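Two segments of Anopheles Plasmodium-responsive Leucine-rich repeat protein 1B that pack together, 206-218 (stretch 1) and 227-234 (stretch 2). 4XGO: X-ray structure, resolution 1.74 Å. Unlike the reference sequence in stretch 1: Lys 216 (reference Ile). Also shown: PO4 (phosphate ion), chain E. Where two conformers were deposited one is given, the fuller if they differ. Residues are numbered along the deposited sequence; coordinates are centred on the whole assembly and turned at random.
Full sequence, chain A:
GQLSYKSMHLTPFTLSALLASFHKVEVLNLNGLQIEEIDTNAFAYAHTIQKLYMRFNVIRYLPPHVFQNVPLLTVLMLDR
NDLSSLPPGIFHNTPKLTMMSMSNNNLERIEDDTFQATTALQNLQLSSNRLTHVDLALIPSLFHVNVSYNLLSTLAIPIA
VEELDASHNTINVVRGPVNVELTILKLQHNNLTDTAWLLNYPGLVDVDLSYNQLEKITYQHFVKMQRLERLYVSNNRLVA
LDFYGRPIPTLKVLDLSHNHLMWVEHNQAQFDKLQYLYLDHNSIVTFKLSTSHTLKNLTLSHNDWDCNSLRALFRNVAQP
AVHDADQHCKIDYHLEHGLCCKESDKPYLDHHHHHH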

# COMPACT_ATOMS: atom_id res chain seq x y z
N ASP A 206 -29.76 -1.90 -0.93
CA ASP A 206 -28.79 -0.90 -0.47
C ASP A 206 -28.16 -0.25 -1.70
O ASP A 206 -27.58 -0.92 -2.56
CB ASP A 206 -27.71 -1.53 0.40
CG ASP A 206 -28.28 -2.32 1.57
OD1 ASP A 206 -29.02 -1.74 2.39
OD2 ASP A 206 -28.00 -3.54 1.66
N VAL A 207 -28.28 1.07 -1.79
CA VAL A 207 -27.68 1.81 -2.89
C VAL A 207 -26.90 2.99 -2.34
O VAL A 207 -27.43 3.81 -1.58
CB VAL A 207 -28.72 2.23 -3.98
CG1 VAL A 207 -29.82 3.09 -3.41
CG2 VAL A 207 -28.03 2.97 -5.11
N ASP A 208 -25.62 3.05 -2.70
CA ASP A 208 -24.76 4.16 -2.31
C ASP A 208 -24.37 5.00 -3.54
O ASP A 208 -23.67 4.53 -4.45
CB ASP A 208 -23.52 3.64 -1.56
CG ASP A 208 -22.74 4.74 -0.85
OD1 ASP A 208 -22.90 5.93 -1.15
OD2 ASP A 208 -21.94 4.39 0.04
N LEU A 209 -24.89 6.23 -3.56
CA LEU A 209 -24.62 7.21 -4.61
C LEU A 209 -23.90 8.43 -4.07
O LEU A 209 -23.89 9.49 -4.72
CB LEU A 209 -25.94 7.64 -5.28
CG LEU A 209 -26.78 6.53 -5.91
CD1 LEU A 209 -28.12 7.06 -6.41
CD2 LEU A 209 -26.06 5.82 -7.01
N SER A 210 -23.30 8.31 -2.90
CA SER A 210 -22.61 9.43 -2.28
C SER A 210 -21.39 9.82 -3.11
O SER A 210 -20.88 9.01 -3.89
CB SER A 210 -22.24 9.14 -0.82
OG SER A 210 -21.10 8.31 -0.71
N TYR A 211 -20.97 11.09 -2.98
CA TYR A 211 -19.81 11.62 -3.71
C TYR A 211 -19.98 11.43 -5.22
O TYR A 211 -19.11 10.89 -5.91
CB TYR A 211 -18.49 11.01 -3.20
CG TYR A 211 -18.12 11.38 -1.78
CD1 TYR A 211 -18.51 10.58 -0.71
CD2 TYR A 211 -17.35 12.51 -1.52
CE1 TYR A 211 -18.16 10.91 0.59
CE2 TYR A 211 -17.00 12.85 -0.23
CZ TYR A 211 -17.40 12.05 0.81
OH TYR A 211 -17.05 12.41 2.08
N ASN A 212 -21.14 11.86 -5.73
CA ASN A 212 -21.36 11.95 -7.16
C ASN A 212 -21.70 13.43 -7.48
O ASN A 212 -21.37 14.30 -6.69
CB ASN A 212 -22.44 10.98 -7.61
CG ASN A 212 -21.88 9.59 -7.87
OD1 ASN A 212 -21.37 9.31 -8.95
ND2 ASN A 212 -21.92 8.73 -6.86
N GLN A 213 -22.31 13.69 -8.60
CA GLN A 213 -22.58 15.09 -9.00
C GLN A 213 -24.07 15.30 -9.22
O GLN A 213 -24.50 16.05 -10.12
CB GLN A 213 -21.78 15.41 -10.24
CG GLN A 213 -20.29 15.42 -9.96
CD GLN A 213 -19.46 14.94 -11.13
OE1 GLN A 213 -19.98 14.34 -12.07
NE2 GLN A 213 -18.15 15.18 -11.06
N LEU A 214 -24.87 14.68 -8.36
CA LEU A 214 -26.32 14.75 -8.48
C LEU A 214 -26.78 16.11 -7.96
O LEU A 214 -26.40 16.53 -6.87
CB LEU A 214 -27.01 13.65 -7.69
CG LEU A 214 -26.73 12.21 -8.18
CD1 LEU A 214 -27.23 11.20 -7.17
CD2 LEU A 214 -27.35 11.93 -9.52
N GLU A 215 -27.58 16.80 -8.77
CA GLU A 215 -28.19 18.07 -8.31
C GLU A 215 -29.67 17.90 -7.97
O GLU A 215 -30.22 18.66 -7.16
CB GLU A 215 -28.00 19.18 -9.35
CG GLU A 215 -28.54 20.51 -8.84
CD GLU A 215 -28.27 21.68 -9.75
OE1 GLU A 215 -27.57 21.49 -10.78
OE2 GLU A 215 -28.77 22.79 -9.41
N LYS A 216 -30.30 16.89 -8.58
CA LYS A 216 -31.69 16.54 -8.31
C LYS A 216 -31.82 15.05 -8.07
O LYS A 216 -30.99 14.29 -8.54
CB LYS A 216 -32.56 16.88 -9.53
CG LYS A 216 -32.53 18.34 -9.95
CD LYS A 216 -33.50 18.57 -11.11
N ILE A 217 -32.85 14.66 -7.32
CA ILE A 217 -33.27 13.26 -7.23
C ILE A 217 -34.74 13.24 -7.62
O ILE A 217 -35.57 13.85 -6.96
CB ILE A 217 -33.14 12.65 -5.82
CG1 ILE A 217 -31.67 12.56 -5.41
CG2 ILE A 217 -33.79 11.27 -5.77
CD1 ILE A 217 -31.45 12.24 -3.97
N THR A 218 -35.05 12.56 -8.72
CA THR A 218 -36.41 12.46 -9.22
C THR A 218 -37.09 11.29 -8.53
O THR A 218 -36.74 10.14 -8.76
CB THR A 218 -36.42 12.24 -10.74
OG1 THR A 218 -35.88 13.39 -11.37
CG2 THR A 218 -37.85 11.99 -11.25
N ARG A 227 -38.07 -3.34 -2.28
CA ARG A 227 -37.45 -3.66 -1.00
C ARG A 227 -36.28 -2.76 -0.58
O ARG A 227 -35.49 -3.15 0.29
CB ARG A 227 -37.02 -5.13 -0.99
CG ARG A 227 -36.68 -5.71 -2.35
CD ARG A 227 -36.16 -7.13 -2.21
NE ARG A 227 -35.02 -7.33 -3.10
CZ ARG A 227 -33.97 -8.11 -2.83
NH1 ARG A 227 -33.90 -8.81 -1.69
NH2 ARG A 227 -32.98 -8.19 -3.72
N LEU A 228 -36.20 -1.56 -1.13
CA LEU A 228 -35.12 -0.65 -0.81
C LEU A 228 -35.12 -0.31 0.68
O LEU A 228 -36.15 0.09 1.24
CB LEU A 228 -35.22 0.62 -1.64
CG LEU A 228 -34.07 1.61 -1.49
CD1 LEU A 228 -32.76 1.08 -2.07
CD2 LEU A 228 -34.43 2.93 -2.13
N GLU A 229 -33.97 -0.50 1.33
CA GLU A 229 -33.80 -0.23 2.76
C GLU A 229 -32.87 0.93 3.06
O GLU A 229 -33.08 1.67 4.03
CB GLU A 229 -33.28 -1.47 3.49
CG GLU A 229 -34.29 -2.60 3.59
CD GLU A 229 -33.75 -3.80 4.34
OE1 GLU A 229 -32.86 -3.62 5.20
OE2 GLU A 229 -34.21 -4.93 4.04
N ARG A 230 -31.82 1.11 2.26
CA ARG A 230 -30.80 2.12 2.56
C ARG A 230 -30.42 2.87 1.30
O ARG A 230 -30.05 2.26 0.29
CB ARG A 230 -29.56 1.47 3.19
CG ARG A 230 -29.90 0.59 4.39
CD ARG A 230 -28.64 0.06 5.03
NE ARG A 230 -28.95 -0.69 6.24
CZ ARG A 230 -29.40 -1.95 6.26
NH1 ARG A 230 -29.62 -2.64 5.14
NH2 ARG A 230 -29.63 -2.53 7.45
N LEU A 231 -30.53 4.20 1.38
CA LEU A 231 -30.22 5.09 0.27
C LEU A 231 -29.26 6.17 0.76
O LEU A 231 -29.58 6.98 1.65
CB LEU A 231 -31.50 5.72 -0.31
CG LEU A 231 -31.29 6.81 -1.36
CD1 LEU A 231 -30.63 6.26 -2.61
CD2 LEU A 231 -32.61 7.46 -1.71
N TYR A 232 -28.04 6.14 0.21
CA TYR A 232 -27.02 7.09 0.58
C TYR A 232 -26.74 8.03 -0.58
O TYR A 232 -26.35 7.60 -1.67
CB TYR A 232 -25.72 6.38 0.96
CG TYR A 232 -25.88 5.37 2.07
CD1 TYR A 232 -26.19 4.05 1.78
CD2 TYR A 232 -25.71 5.74 3.39
CE1 TYR A 232 -26.34 3.12 2.80
CE2 TYR A 232 -25.85 4.81 4.42
CZ TYR A 232 -26.16 3.50 4.11
OH TYR A 232 -26.30 2.55 5.12
N VAL A 233 -26.93 9.32 -0.34
CA VAL A 233 -26.68 10.32 -1.37
C VAL A 233 -25.97 11.53 -0.77
O VAL A 233 -26.20 12.67 -1.17
CB VAL A 233 -27.96 10.75 -2.13
CG1 VAL A 233 -27.58 11.37 -3.46
CG2 VAL A 233 -28.88 9.59 -2.42
N SER A 234 -25.05 11.28 0.16
CA SER A 234 -24.31 12.37 0.78
C SER A 234 -23.29 12.94 -0.20
O SER A 234 -22.89 12.27 -1.18
CB SER A 234 -23.62 11.91 2.06
OG SER A 234 -22.45 11.15 1.77
P PO4 E . -32.23 12.49 -11.27
O1 PO4 E . -33.17 13.68 -11.50
O2 PO4 E . -32.80 11.61 -10.19
O3 PO4 E . -30.87 13.05 -10.89
O4 PO4 E . -32.11 11.69 -12.55

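The two stretches, neighbouring turns of the leucine-rich repeat protein, meet through short parallel strands, 206-208 and 230-232, whose directions differ by 2° and whose axes approach to 4.9 Å. Asp 206 pairs with Arg 230, Val 207 with Leu 231 and Asp 208 with Tyr 232. Val 207 serves the neighbouring strand with both its backbone polar groups: its N donates to Arg 230 O (3.0 Å), and its O accepts from Tyr 232 N (3.0 Å), each with an angle of 170° at the hydrogen. The ladder continues past the first strand, where Leu 209 N donates to Tyr 232 O at 2.8 Å and Tyr 211 N to Ser 234 O at 2.9 Å, so the backbones remain joined after regular strand geometry ends. Ser 210 N skips this ladder; although it lies 3.4 Å from Tyr 232 O, the angle is poor, and it donates instead to Asp 208 OD1 within its own stretch (3.0 Å).

Side chains alternate between the two faces of the sheet. On the face bearing Asp 206, Asp 208, Arg 230 and Tyr 232, Asp 206 OD1 accepts a hydrogen bond from Arg 230 NH1 at 3.0 Å as part of a salt bridge. The oxygen lies at the edge of the guanidinium, near its plane, where an N-H can point directly at it. Farther along this face, Asp 208 OD1 comes within 3.6 Å of Tyr 232 CB.

The other face is apolar. Val 207 CG1 packs against Leu 231 CD1 at 3.4 Å and Leu 228 CD1 at 3.8 Å. Beyond the strands, Val 233 continues the buried packing with both methyls: its CG1 lies 3.7 Å from Leu 214 CD1, and its CG2 lies 4.0 Å from Ile 217 CD1.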